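Local coordinates for cerato-platanin 1 (Moniliophthora perniciosa, PDB 3SUJ), which is of undetermined function but belongs to the secreted cerato-platanins, small fungal proteins with a double-psi beta-barrel fold, and binds zinc in the crystal, at residues A[16-24]-A[80-88]; A[59-68]-A[112-123]. All blocks are in the same frame, centred on the assembly; numbering follows the deposited sequence. Where two conformers were deposited one is given.

Interaction 1 (A[16-24]-A[80-88]). With ZN (zinc ion), chain F.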
ATOM      1  N   SER A  16      -9.631   6.720   9.136  1.00 11.22           N
ATOM      2  CA  SER A  16      -9.359   5.527   9.955  1.00 12.29           C
ATOM      3  C   SER A  16      -8.082   5.641  10.759  1.00 10.99           C
ATOM      4  O   SER A  16      -7.106   6.260  10.312  1.00 11.47           O
ATOM      5  CB  SER A  16      -9.287   4.302   9.030  1.00 11.83           C
ATOM      6  OG  SER A  16     -10.568   4.147   8.446  1.00 12.70           O
ATOM      7  N   SER A  17      -8.069   5.122  11.964  1.00 11.88           N
ATOM      8  CA  SER A  17      -6.951   5.235  12.830  1.00 12.67           C
ATOM      9  C   SER A  17      -5.798   4.290  12.452  1.00 12.11           C
ATOM     10  O   SER A  17      -6.025   3.151  12.039  1.00 12.93           O
ATOM     11  CB  SER A  17      -7.412   4.880  14.259  1.00 14.20           C
ATOM     12  OG  SER A  17      -6.353   4.916  15.142  1.00 14.60           O
ATOM     13  N   LEU A  18      -4.556   4.701  12.680  1.00 12.08           N
ATOM     14  CA  LEU A  18      -3.459   3.756  12.538  1.00 11.68           C
ATOM     15  C   LEU A  18      -3.527   2.639  13.559  1.00 11.62           C
ATOM     16  O   LEU A  18      -2.899   1.594  13.395  1.00 11.86           O
ATOM     17  CB  LEU A  18      -2.097   4.403  12.627  1.00 12.26           C
ATOM     18  CG  LEU A  18      -1.502   4.848  11.273  1.00 10.18           C
ATOM     19  CD1 LEU A  18      -1.168   3.631  10.333  1.00 12.36           C
ATOM     20  CD2 LEU A  18      -2.363   5.868  10.594  1.00 12.36           C
ATOM     21  N   LEU A  19      -4.317   2.794  14.622  1.00 11.69           N
ATOM     22  CA  LEU A  19      -4.562   1.665  15.549  1.00 12.41           C
ATOM     23  C   LEU A  19      -5.362   0.542  14.937  1.00 12.56           C
ATOM     24  O   LEU A  19      -5.356  -0.569  15.498  1.00 14.92           O
ATOM     25  CB  LEU A  19      -5.171   2.156  16.886  1.00 15.54           C
ATOM     26  CG  LEU A  19      -4.322   3.146  17.625  1.00 16.27           C
ATOM     27  CD1 LEU A  19      -5.181   3.698  18.808  1.00 21.55           C
ATOM     28  CD2 LEU A  19      -2.970   2.560  18.032  1.00 22.44           C
ATOM     29  N   SER A  20      -5.936   0.754  13.768  1.00 10.90           N
ATOM     30  CA  SER A  20      -6.759  -0.269  13.091  1.00 11.92           C
ATOM     31  C   SER A  20      -6.017  -1.253  12.192  1.00 11.45           C
ATOM     32  O   SER A  20      -6.626  -2.163  11.653  1.00 13.32           O
ATOM     33  CB  SER A  20      -7.868   0.379  12.268  1.00 12.87           C
ATOM     34  OG  SER A  20      -7.413   0.970  11.060  1.00 13.56           O
ATOM     35  N   VAL A  21      -4.700  -1.027  12.036  1.00 10.79           N
ATOM     36  CA  VAL A  21      -3.889  -1.869  11.126  1.00  9.36           C
ATOM     37  C   VAL A  21      -2.769  -2.489  11.918  1.00  7.91           C
ATOM     38  O   VAL A  21      -2.471  -2.156  13.068  1.00 10.25           O
ATOM     39  CB  VAL A  21      -3.402  -0.984   9.939  1.00  8.96           C
ATOM     40  CG1 VAL A  21      -4.569  -0.498   9.094  1.00  5.76           C
ATOM     41  CG2 VAL A  21      -2.545   0.173  10.470  1.00 10.26           C
ATOM     42  N   THR A  22      -2.055  -3.374  11.252  1.00  9.35           N
ATOM     43  CA  THR A  22      -1.019  -4.157  11.938  1.00  8.73           C
ATOM     44  C   THR A  22       0.060  -3.232  12.485  1.00  9.00           C
ATOM     45  O   THR A  22       0.598  -3.431  13.602  1.00 10.96           O
ATOM     46  CB  THR A  22      -0.374  -5.137  10.916  1.00  9.21           C
ATOM     47  OG1 THR A  22      -1.365  -5.902  10.296  1.00  9.90           O
ATOM     48  CG2 THR A  22       0.674  -6.002  11.632  1.00 11.69           C
ATOM     49  N   CYS A  23       0.428  -2.205  11.734  1.00  8.39           N
ATOM     50  CA  CYS A  23       1.522  -1.300  12.098  1.00 10.68           C
ATOM     51  C   CYS A  23       1.065  -0.170  12.978  1.00 10.99           C
ATOM     52  O   CYS A  23       1.293   1.018  12.694  1.00 12.53           O
ATOM     53  CB  CYS A  23       2.222  -0.743  10.819  1.00 10.03           C
ATOM     54  SG  CYS A  23       2.875  -2.058   9.763  1.00 10.20           S
ATOM     55  N   SER A  24       0.453  -0.571  14.075  1.00 12.19           N
ATOM     56  CA  SER A  24      -0.168   0.392  15.024  1.00 13.83           C
ATOM     57  C   SER A  24       0.832   1.118  15.895  1.00 16.61           C
ATOM     58  O   SER A  24       1.238   2.222  15.626  1.00 19.28           O
ATOM     59  CB  SER A  24      -1.281  -0.307  15.777  1.00 13.65           C
ATOM     60  OG  SER A  24      -0.698  -1.425  16.394  1.00 15.60           O
ATOM     61  N   MET A  80       3.767   2.859  -2.653  1.00  7.66           N
ATOM     62  CA  MET A  80       2.805   2.557  -1.572  1.00  7.42           C
ATOM     63  C   MET A  80       3.502   2.424  -0.241  1.00  6.54           C
ATOM     64  O   MET A  80       4.443   1.673  -0.146  1.00  7.94           O
ATOM     65  CB  MET A  80       2.086   1.214  -1.931  1.00  9.58           C
ATOM     66  CG  MET A  80       0.847   0.945  -1.055  1.00 10.42           C
ATOM     67  SD  MET A  80       0.268  -0.753  -0.964  1.00 12.45           S
ATOM     68  CE  MET A  80       1.398  -1.269   0.292  1.00 11.23           C
ATOM     69  N   VAL A  81       2.931   3.067   0.797  1.00  8.04           N
ATOM     70  CA  VAL A  81       3.396   2.860   2.133  1.00  8.63           C
ATOM     71  C   VAL A  81       2.717   1.625   2.720  1.00  7.43           C
ATOM     72  O   VAL A  81       1.450   1.610   2.763  1.00  8.34           O
ATOM     73  CB  VAL A  81       3.148   4.111   3.028  1.00  8.36           C
ATOM     74  CG1 VAL A  81       3.646   3.835   4.462  1.00  9.90           C
ATOM     75  CG2 VAL A  81       3.832   5.358   2.387  1.00 10.78           C
ATOM     76  N   ALA A  82       3.456   0.669   3.223  1.00  7.50           N
ATOM     77  CA  ALA A  82       2.891  -0.512   3.807  1.00  6.93           C
ATOM     78  C   ALA A  82       2.672  -0.334   5.299  1.00  7.11           C
ATOM     79  O   ALA A  82       3.548   0.044   6.070  1.00  8.31           O
ATOM     80  CB  ALA A  82       3.847  -1.654   3.631  1.00  9.02           C
ATOM     81  N   ILE A  83       1.395  -0.537   5.693  1.00  7.29           N
ATOM     82  CA  ILE A  83       0.984  -0.250   7.079  1.00  7.65           C
ATOM     83  C   ILE A  83       0.229  -1.426   7.703  1.00  8.15           C
ATOM     84  O   ILE A  83      -0.161  -1.317   8.913  1.00  9.16           O
ATOM     85  CB  ILE A  83       0.067   1.030   7.135  1.00  8.43           C
ATOM     86  CG1 ILE A  83      -1.334   0.742   6.502  1.00  9.51           C
ATOM     87  CG2 ILE A  83       0.703   2.213   6.386  1.00  9.35           C
ATOM     88  CD1 ILE A  83      -2.302   1.983   6.618  1.00 11.86           C
ATOM     89  N   ASP A  84      -0.022  -2.461   6.947  1.00  7.00           N
ATOM     90  CA  ASP A  84      -0.945  -3.535   7.384  1.00  8.03           C
ATOM     91  C   ASP A  84      -0.469  -4.854   6.817  1.00  7.86           C
ATOM     92  O   ASP A  84       0.176  -4.857   5.717  1.00  7.78           O
ATOM     93  CB  ASP A  84      -2.388  -3.158   6.876  1.00  8.44           C
ATOM     94  CG  ASP A  84      -3.489  -3.830   7.590  1.00  9.74           C
ATOM     95  OD1 ASP A  84      -3.361  -4.263   8.760  1.00 10.19           O
ATOM     96  OD2 ASP A  84      -4.576  -3.834   6.980  1.00 11.44           O
ATOM     97  N   ARG A  85      -0.749  -5.964   7.441  1.00  7.96           N
ATOM     98  CA  ARG A  85      -0.461  -7.231   6.806  1.00  8.15           C
ATOM     99  C   ARG A  85      -1.459  -7.569   5.687  1.00 10.10           C
ATOM    100  O   ARG A  85      -2.692  -7.283   5.829  1.00 13.12           O
ATOM    101  CB  ARG A  85      -0.498  -8.372   7.859  1.00  9.15           C
ATOM    102  CG  ARG A  85      -0.264  -9.761   7.227  1.00 10.28           C
ATOM    103  CD  ARG A  85       0.263 -10.768   8.246  1.00  8.98           C
ATOM    104  NE  ARG A  85       0.456 -12.052   7.557  1.00 10.71           N
ATOM    105  CZ  ARG A  85       1.462 -12.290   6.705  1.00  9.08           C
ATOM    106  NH1 ARG A  85       2.421 -11.412   6.495  1.00  8.53           N
ATOM    107  NH2 ARG A  85       1.494 -13.432   6.006  1.00 10.99           N
ATOM    108  N   SER A  86      -1.005  -8.108   4.560  1.00  9.17           N
ATOM    109  CA  SER A  86      -1.842  -8.773   3.576  0.50 10.41           C
ATOM    110  C   SER A  86      -1.326 -10.217   3.592  1.00 11.07           C
ATOM    111  O   SER A  86      -0.117 -10.446   3.719  1.00 12.10           O
ATOM    112  CB  SER A  86      -1.576  -8.095   2.206  0.50 11.07           C
ATOM    113  OG  SER A  86      -2.561  -8.471   1.244  0.50 12.47           O
ATOM    114  N   ALA A  87      -2.203 -11.183   3.381  1.00 15.01           N
ATOM    115  CA  ALA A  87      -1.695 -12.539   3.430  1.00 15.22           C
ATOM    116  C   ALA A  87      -0.804 -12.977   2.261  1.00 13.64           C
ATOM    117  O   ALA A  87       0.095 -13.782   2.515  1.00 14.21           O
ATOM    118  CB  ALA A  87      -2.799 -13.581   3.829  1.00 19.66           C
ATOM    119  N   GLU A  88      -0.943 -12.393   1.080  1.00 13.15           N
ATOM    120  CA  GLU A  88      -0.045 -12.655  -0.021  1.00 13.01           C
ATOM    121  C   GLU A  88       0.082 -11.527  -1.007  1.00 12.39           C
ATOM    122  O   GLU A  88      -0.854 -11.238  -1.791  1.00 19.13           O
ATOM    123  CB  GLU A  88      -0.529 -13.908  -0.853  1.00 15.70           C
ATOM    124  CG  GLU A  88       0.555 -14.509  -1.803  1.00 19.73           C
ATOM    125  CD  GLU A  88       0.309 -15.986  -2.221  1.00 25.78           C
ATOM    126  OE1 GLU A  88       0.387 -16.874  -1.360  1.00 28.40           O
ATOM    127  OE2 GLU A  88       0.119 -16.256  -3.439  1.00 24.32           O
TER
HETATM  128 ZN    ZN F 205       0.257 -18.035  -3.774  0.50 20.59          ZN
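The Asp84 carboxylate meets the backbone of Thr22 with one oxygen, Thr22 N donating to Asp84 OD1 over 3.0 Å. The donor comes on the anti side, 29° out of the carboxylate plane. Val21 CG1 lies over one face of the carboxylate, 3.8 Å from Asp84 CG, while OD2 is bound by the hydroxyl of Tyr11. With CG anti to the backbone N (chi1 -160°), the carboxylate reaches Val21 and Thr22. Thr22 OG1 accepts from Arg85 N at 2.9 Å, a fairly straight bond of 162°, and also lies 3.0 Å from Asp84 OD1. Next along, Cys23 N donates to Ile83 O, coming from above the carbonyl plane; Val21 CG2 presses on that oxygen too, 3.2 Å away. Cys23 centres an inverse gamma turn, and its sulfur continues into the disulfide with Cys60. Beside these bonds, Ile83 CD1 packs 4.2 Å from Leu18 CD1 and equally close to Val21 CG1. An alanine in place of Asp84 removes both carboxylate oxygens and is likely to leave Thr22 N and the Tyr11 hydroxyl without these partners. Glu88, farther along, binds zinc through OE2. In this largely buried contact the backbone N-H groups of Thr22, Cys23 and Arg85 each find an acceptor, so directional bonds, and not apolar packing alone, set the loop against the corner at Asp84 that follows strand 76-83.

Interaction 2 (A[59-68]-A[112-123]); sequences NCGSCYQLTY and NVDVRKVDFSRC. With ZN (zinc ion), chain D.
Lys117 NZ is gripped by two oxygens of the 59-62 turn, Asn59 OD1 at 2.6 Å and Ser62 OG at 3.0 Å. It reaches Asn59 OD1 tilted 31° from the carbonyl plane. The lysine leaves its strand with CG anti to the backbone N (chi1 -170°) and bends at chi3 (-67°), bringing CE within 3.5 Å of Tyr64 OH. Asn59 ND2 is held in turn by Asp51 O, so both ends of that amide are engaged. From the turn, strand 63-68 runs antiparallel to strand 112-118: Gln65 and Arg116 exchange backbone bonds, as do Thr67 and Asp114. A water links Thr67 O to Asp114 OD2, and another spans Cys63 N and Val118 O. Tyr64, Leu66, Val115 and Lys117 share one face, where Val115 CG2 lies 3.7 Å from both Tyr64 CD1 and Leu66 CD2. Gln65 and Val118 pack on the other. Past the strand the chain curls back through an Asx turn at Asp119, whose OD2 takes both Ser121 N and Ser121 OG from opposite faces while OD1 binds zinc. The Cys63-Cys123 disulfide pins the curl to the strand, and Phe120 CE1 comes 3.1 Å from Gly61 O. In the mixed sheet of this double-psi barrel protein the pair lies between strands 3-7 and 76-83: Leu66 and Val115 touch the former, Cys123 packs on the latter, and Tyr68 and Val113 reach helix 94-101.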
ATOM      1  N   ASN A  59       9.292  -3.956   8.478  1.00  9.27           N
ATOM      2  CA  ASN A  59       8.813  -3.434   7.194  1.00  9.69           C
ATOM      3  C   ASN A  59       7.683  -2.429   7.349  1.00  8.89           C
ATOM      4  O   ASN A  59       7.247  -1.821   6.339  1.00  9.95           O
ATOM      5  CB  ASN A  59       8.385  -4.581   6.286  1.00 10.51           C
ATOM      6  CG  ASN A  59       9.590  -5.368   5.819  1.00 10.48           C
ATOM      7  OD1 ASN A  59      10.616  -4.728   5.461  1.00 12.05           O
ATOM      8  ND2 ASN A  59       9.505  -6.656   5.789  1.00 10.33           N
ATOM      9  N   CYS A  60       7.126  -2.240   8.543  1.00  8.50           N
ATOM     10  CA  CYS A  60       6.059  -1.225   8.692  1.00  8.51           C
ATOM     11  C   CYS A  60       6.582   0.118   8.258  1.00  9.75           C
ATOM     12  O   CYS A  60       7.681   0.553   8.645  1.00 10.73           O
ATOM     13  CB  CYS A  60       5.696  -1.158  10.158  1.00  9.11           C
ATOM     14  SG  CYS A  60       4.650  -2.518  10.733  1.00 10.85           S
ATOM     15  N   GLY A  61       5.786   0.867   7.513  1.00  9.02           N
ATOM     16  CA  GLY A  61       6.191   2.168   7.022  1.00  9.24           C
ATOM     17  C   GLY A  61       7.142   2.128   5.843  1.00 11.31           C
ATOM     18  O   GLY A  61       7.560   3.226   5.446  1.00 12.84           O
ATOM     19  N   SER A  62       7.477   0.994   5.300  1.00  9.61           N
ATOM     20  CA  SER A  62       8.348   0.967   4.116  1.00 10.86           C
ATOM     21  C   SER A  62       7.568   1.377   2.880  1.00  8.85           C
ATOM     22  O   SER A  62       6.327   1.279   2.821  1.00  9.53           O
ATOM     23  CB  SER A  62       8.856  -0.480   3.871  1.00 13.54           C
ATOM     24  OG  SER A  62       9.883  -0.894   4.697  1.00 18.56           O
ATOM     25  N   CYS A  63       8.300   1.838   1.893  1.00  9.02           N
ATOM     26  CA  CYS A  63       7.770   2.323   0.638  1.00  8.27           C
ATOM     27  C   CYS A  63       8.057   1.349  -0.457  1.00  8.98           C
ATOM     28  O   CYS A  63       9.250   0.988  -0.724  1.00 10.10           O
ATOM     29  CB  CYS A  63       8.439   3.657   0.342  1.00 10.28           C
ATOM     30  SG  CYS A  63       7.808   4.477  -1.178  1.00 10.40           S
ATOM     31  N   TYR A  64       7.039   0.895  -1.170  1.00  7.78           N
ATOM     32  CA  TYR A  64       7.184  -0.090  -2.244  1.00  7.84           C
ATOM     33  C   TYR A  64       6.799   0.528  -3.549  1.00  7.89           C
ATOM     34  O   TYR A  64       5.648   1.066  -3.681  1.00  8.80           O
ATOM     35  CB  TYR A  64       6.307  -1.339  -1.960  1.00  8.17           C
ATOM     36  CG  TYR A  64       6.786  -2.102  -0.787  1.00  7.49           C
ATOM     37  CD1 TYR A  64       7.693  -3.152  -0.967  1.00  8.83           C
ATOM     38  CD2 TYR A  64       6.343  -1.863   0.494  1.00  9.93           C
ATOM     39  CE1 TYR A  64       8.167  -3.920   0.091  1.00  9.22           C
ATOM     40  CE2 TYR A  64       6.822  -2.648   1.571  1.00  9.73           C
ATOM     41  CZ  TYR A  64       7.666  -3.680   1.342  1.00 10.06           C
ATOM     42  OH  TYR A  64       8.100  -4.420   2.446  1.00 12.33           O
ATOM     43  N   GLN A  65       7.649   0.417  -4.546  1.00  7.92           N
ATOM     44  CA  GLN A  65       7.304   0.756  -5.898  1.00  7.02           C
ATOM     45  C   GLN A  65       6.688  -0.428  -6.578  1.00  6.90           C
ATOM     46  O   GLN A  65       7.279  -1.525  -6.643  1.00  7.89           O
ATOM     47  CB  GLN A  65       8.570   1.125  -6.619  1.00  8.05           C
ATOM     48  CG  GLN A  65       8.317   1.526  -8.112  1.00  9.31           C
ATOM     49  CD  GLN A  65       9.634   1.718  -8.846  1.00 10.74           C
ATOM     50  OE1 GLN A  65      10.527   0.838  -8.714  1.00 17.12           O
ATOM     51  NE2 GLN A  65       9.840   2.807  -9.531  1.00 11.32           N
ATOM     52  N   LEU A  66       5.455  -0.247  -7.035  1.00  7.54           N
ATOM     53  CA  LEU A  66       4.700  -1.299  -7.702  1.00  7.05           C
ATOM     54  C   LEU A  66       4.460  -0.876  -9.127  1.00  6.97           C
ATOM     55  O   LEU A  66       3.908   0.167  -9.358  1.00  8.64           O
ATOM     56  CB  LEU A  66       3.362  -1.540  -7.004  1.00  7.04           C
ATOM     57  CG  LEU A  66       3.435  -1.795  -5.503  1.00  9.51           C
ATOM     58  CD1 LEU A  66       2.010  -1.954  -4.878  1.00 14.49           C
ATOM     59  CD2 LEU A  66       4.204  -3.029  -5.175  1.00 15.69           C
ATOM     60  N   THR A  67       4.908  -1.716 -10.052  1.00  7.06           N
ATOM     61  CA  THR A  67       4.854  -1.376 -11.473  1.00  8.52           C
ATOM     62  C   THR A  67       4.000  -2.360 -12.203  1.00  7.86           C
ATOM     63  O   THR A  67       4.150  -3.570 -12.112  1.00  9.15           O
ATOM     64  CB  THR A  67       6.291  -1.351 -12.112  1.00  8.80           C
ATOM     65  OG1 THR A  67       7.066  -0.360 -11.359  1.00  8.87           O
ATOM     66  CG2 THR A  67       6.190  -0.904 -13.572  1.00 10.16           C
ATOM     67  N   TYR A  68       3.051  -1.738 -12.908  1.00  8.68           N
ATOM     68  CA  TYR A  68       2.050  -2.528 -13.723  1.00  9.21           C
ATOM     69  C   TYR A  68       2.321  -2.272 -15.157  1.00 10.03           C
ATOM     70  O   TYR A  68       2.405  -1.131 -15.591  1.00 10.69           O
ATOM     71  CB  TYR A  68       0.616  -2.119 -13.370  1.00  9.05           C
ATOM     72  CG  TYR A  68      -0.443  -2.852 -14.151  1.00 11.53           C
ATOM     73  CD1 TYR A  68      -0.600  -4.212 -14.042  1.00 12.21           C
ATOM     74  CD2 TYR A  68      -1.253  -2.150 -15.015  1.00 12.42           C
ATOM     75  CE1 TYR A  68      -1.624  -4.892 -14.781  1.00 13.65           C
ATOM     76  CE2 TYR A  68      -2.288  -2.824 -15.760  1.00 14.10           C
ATOM     77  CZ  TYR A  68      -2.369  -4.145 -15.598  1.00 14.29           C
ATOM     78  OH  TYR A  68      -3.383  -4.837 -16.283  1.00 19.10           O
ATOM     79  N   ASN A 112      -0.979  -8.639 -11.539  1.00  9.87           N
ATOM     80  CA  ASN A 112       0.465  -8.876 -11.228  1.00 10.67           C
ATOM     81  C   ASN A 112       1.264  -7.636 -11.457  1.00  9.73           C
ATOM     82  O   ASN A 112       1.016  -6.932 -12.426  1.00 12.08           O
ATOM     83  CB  ASN A 112       0.992 -10.034 -12.101  1.00 13.30           C
ATOM     84  CG  ASN A 112       0.296 -11.343 -11.773  1.00 15.70           C
ATOM     85  OD1 ASN A 112      -0.074 -11.632 -10.628  1.00 18.29           O
ATOM     86  ND2 ASN A 112       0.104 -12.143 -12.789  1.00 25.01           N
ATOM     87  N   VAL A 113       2.127  -7.346 -10.510  1.00  9.92           N
ATOM     88  CA  VAL A 113       3.033  -6.185 -10.578  1.00 10.68           C
ATOM     89  C   VAL A 113       4.460  -6.599 -10.295  1.00 10.62           C
ATOM     90  O   VAL A 113       4.714  -7.585  -9.617  1.00 11.25           O
ATOM     91  CB  VAL A 113       2.605  -5.091  -9.560  1.00 10.85           C
ATOM     92  CG1 VAL A 113       1.232  -4.499  -9.907  1.00 13.04           C
ATOM     93  CG2 VAL A 113       2.632  -5.618  -8.155  1.00 11.63           C
ATOM     94  N   ASP A 114       5.376  -5.768 -10.776  1.00  9.71           N
ATOM     95  CA  ASP A 114       6.781  -5.876 -10.234  1.00 10.65           C
ATOM     96  C   ASP A 114       6.916  -5.032  -9.016  1.00  9.44           C
ATOM     97  O   ASP A 114       6.349  -3.964  -8.963  1.00 11.87           O
ATOM     98  CB  ASP A 114       7.771  -5.370 -11.326  1.00 14.25           C
ATOM     99  CG  ASP A 114       8.063  -6.432 -12.268  1.00 23.13           C
ATOM    100  OD1 ASP A 114       8.848  -7.324 -11.881  1.00 31.29           O
ATOM    101  OD2 ASP A 114       7.470  -6.438 -13.340  1.00 31.43           O
ATOM    102  N   VAL A 115       7.650  -5.447  -8.008  1.00  9.86           N
ATOM    103  CA  VAL A 115       7.797  -4.743  -6.754  1.00  9.91           C
ATOM    104  C   VAL A 115       9.268  -4.519  -6.465  1.00  9.46           C
ATOM    105  O   VAL A 115      10.074  -5.508  -6.585  1.00 11.84           O
ATOM    106  CB  VAL A 115       7.116  -5.516  -5.636  1.00 12.39           C
ATOM    107  CG1 VAL A 115       7.558  -6.945  -5.536  1.00 14.72           C
ATOM    108  CG2 VAL A 115       7.315  -4.813  -4.279  1.00 13.95           C
ATOM    109  N   ARG A 116       9.595  -3.340  -5.963  1.00 10.21           N
ATOM    110  CA  ARG A 116      10.903  -3.089  -5.411  1.00 11.64           C
ATOM    111  C   ARG A 116      10.685  -2.253  -4.182  1.00 11.71           C
ATOM    112  O   ARG A 116       9.907  -1.268  -4.253  1.00 12.39           O
ATOM    113  CB  ARG A 116      11.605  -2.254  -6.481  1.00 15.05           C
ATOM    114  CG  ARG A 116      13.059  -2.009  -6.516  1.00 23.18           C
ATOM    115  CD  ARG A 116      13.120  -2.077  -8.060  0.50 18.49           C
ATOM    116  NE  ARG A 116      14.089  -2.986  -8.561  0.50 13.86           N
ATOM    117  CZ  ARG A 116      15.145  -2.530  -9.191  0.50 12.76           C
ATOM    118  NH1 ARG A 116      15.287  -1.214  -9.360  0.50 11.56           N
ATOM    119  NH2 ARG A 116      16.051  -3.364  -9.506  0.50 10.08           N
ATOM    120  N   LYS A 117      11.338  -2.517  -3.080  1.00 10.88           N
ATOM    121  CA  LYS A 117      11.378  -1.554  -1.965  1.00 11.73           C
ATOM    122  C   LYS A 117      12.274  -0.398  -2.338  1.00 11.13           C
ATOM    123  O   LYS A 117      13.366  -0.642  -2.909  1.00 13.09           O
ATOM    124  CB  LYS A 117      11.894  -2.211  -0.715  1.00 13.05           C
ATOM    125  CG  LYS A 117      11.631  -1.163   0.453  1.00 14.42           C
ATOM    126  CD  LYS A 117      12.030  -1.601   1.810  1.00 16.66           C
ATOM    127  CE  LYS A 117      11.153  -2.814   2.394  1.00 15.89           C
ATOM    128  NZ  LYS A 117      11.626  -3.058   3.694  1.00 19.60           N
ATOM    129  N   VAL A 118      11.812   0.837  -2.199  1.00  9.74           N
ATOM    130  CA  VAL A 118      12.557   2.045  -2.586  1.00 10.63           C
ATOM    131  C   VAL A 118      12.623   2.991  -1.390  1.00 10.37           C
ATOM    132  O   VAL A 118      12.019   2.799  -0.353  1.00 10.85           O
ATOM    133  CB  VAL A 118      11.898   2.740  -3.813  1.00 10.17           C
ATOM    134  CG1 VAL A 118      11.893   1.830  -5.033  1.00 11.06           C
ATOM    135  CG2 VAL A 118      10.418   3.187  -3.500  1.00 10.38           C
ATOM    136  N   ASP A 119      13.438   4.024  -1.521  1.00 12.29           N
ATOM    137  CA  ASP A 119      13.563   5.007  -0.458  1.00 12.20           C
ATOM    138  C   ASP A 119      12.229   5.590  -0.143  1.00 11.19           C
ATOM    139  O   ASP A 119      11.459   5.903  -1.022  1.00 11.86           O
ATOM    140  CB  ASP A 119      14.442   6.133  -0.995  1.00 14.80           C
ATOM    141  CG  ASP A 119      14.887   7.100   0.087  1.00 15.23           C
ATOM    142  OD1 ASP A 119      15.883   6.769   0.706  1.00 16.23           O
ATOM    143  OD2 ASP A 119      14.186   8.086   0.359  1.00 19.15           O
ATOM    144  N   PHE A 120      12.005   5.907   1.134  1.00 11.35           N
ATOM    145  CA  PHE A 120      10.744   6.409   1.593  1.00 11.13           C
ATOM    146  C   PHE A 120      10.414   7.740   0.944  1.00 12.97           C
ATOM    147  O   PHE A 120       9.237   8.095   0.790  1.00 12.67           O
ATOM    148  CB  PHE A 120      10.748   6.521   3.093  1.00 11.70           C
ATOM    149  CG  PHE A 120       9.371   6.827   3.623  1.00 13.34           C
ATOM    150  CD1 PHE A 120       8.421   5.785   3.763  1.00 14.07           C
ATOM    151  CD2 PHE A 120       8.940   8.141   3.789  1.00 17.35           C
ATOM    152  CE1 PHE A 120       7.141   6.048   4.148  1.00 16.84           C
ATOM    153  CE2 PHE A 120       7.586   8.408   4.169  1.00 21.78           C
ATOM    154  CZ  PHE A 120       6.694   7.323   4.366  1.00 19.36           C
ATOM    155  N   SER A 121      11.462   8.524   0.574  1.00 12.84           N
ATOM    156  CA  SER A 121      11.221   9.743  -0.110  1.00 13.00           C
ATOM    157  C   SER A 121      10.323   9.583  -1.381  1.00 12.72           C
ATOM    158  O   SER A 121       9.627  10.541  -1.773  1.00 13.92           O
ATOM    159  CB  SER A 121      12.512  10.434  -0.602  1.00 15.36           C
ATOM    160  OG  SER A 121      13.241   9.571  -1.439  1.00 21.00           O
ATOM    161  N   ARG A 122      10.364   8.386  -2.004  1.00 12.72           N
ATOM    162  CA  ARG A 122       9.607   8.168  -3.246  1.00 12.00           C
ATOM    163  C   ARG A 122       8.093   8.131  -2.950  1.00 11.52           C
ATOM    164  O   ARG A 122       7.247   8.437  -3.805  1.00 13.04           O
ATOM    165  CB  ARG A 122      10.059   6.847  -3.902  1.00 11.68           C
ATOM    166  CG  ARG A 122      11.571   6.654  -4.305  1.00 13.43           C
ATOM    167  CD  ARG A 122      11.952   7.523  -5.450  1.00 16.05           C
ATOM    168  NE  ARG A 122      11.324   7.086  -6.696  1.00 13.18           N
ATOM    169  CZ  ARG A 122      11.889   6.143  -7.454  1.00 12.38           C
ATOM    170  NH1 ARG A 122      12.929   5.449  -7.071  1.00 12.80           N
ATOM    171  NH2 ARG A 122      11.305   5.829  -8.576  1.00 12.11           N
ATOM    172  N   CYS A 123       7.719   7.846  -1.702  1.00 11.67           N
ATOM    173  CA  CYS A 123       6.300   7.809  -1.315  1.00 12.63           C
ATOM    174  C   CYS A 123       5.849   9.216  -0.868  1.00 17.46           C
ATOM    175  O   CYS A 123       4.694   9.463  -0.683  1.00 21.29           O
ATOM    176  CB  CYS A 123       6.098   6.787  -0.152  1.00 11.57           C
ATOM    177  SG  CYS A 123       5.921   5.081  -0.657  1.00 10.80           S
TER
HETATM  178 ZN    ZN D 203      16.638   8.232   1.796  0.80 14.07          ZN
HETATM  179  O   HOH W   1      11.092   2.119   2.224  1.00 14.17           O
HETATM  180  O   HOH W   2       5.434  -4.615 -14.499  1.00 22.53           O

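Strand 76-83 joins the two contacts: it neighbours strand 63-68 of interaction 2 in the sheet, and the corner that follows it receives the 16-24 loop in interaction 1. The Cys23-Cys60 disulfide ties them covalently, Ala82 O probably accepts from Gly61 N, and Val81 packs on Cys123. Interaction 1 is the smaller and mostly buried, a loop fastened to that corner by side-chain and backbone bonds. Interaction 2 is broader and only partly buried, a regular antiparallel pairing with its own disulfide, a lysine bonded to the 59-62 turn and ordered waters toward its margins. Each carries one carboxylate that binds zinc, Glu88 and Asp119 respectively, beyond its packed centre.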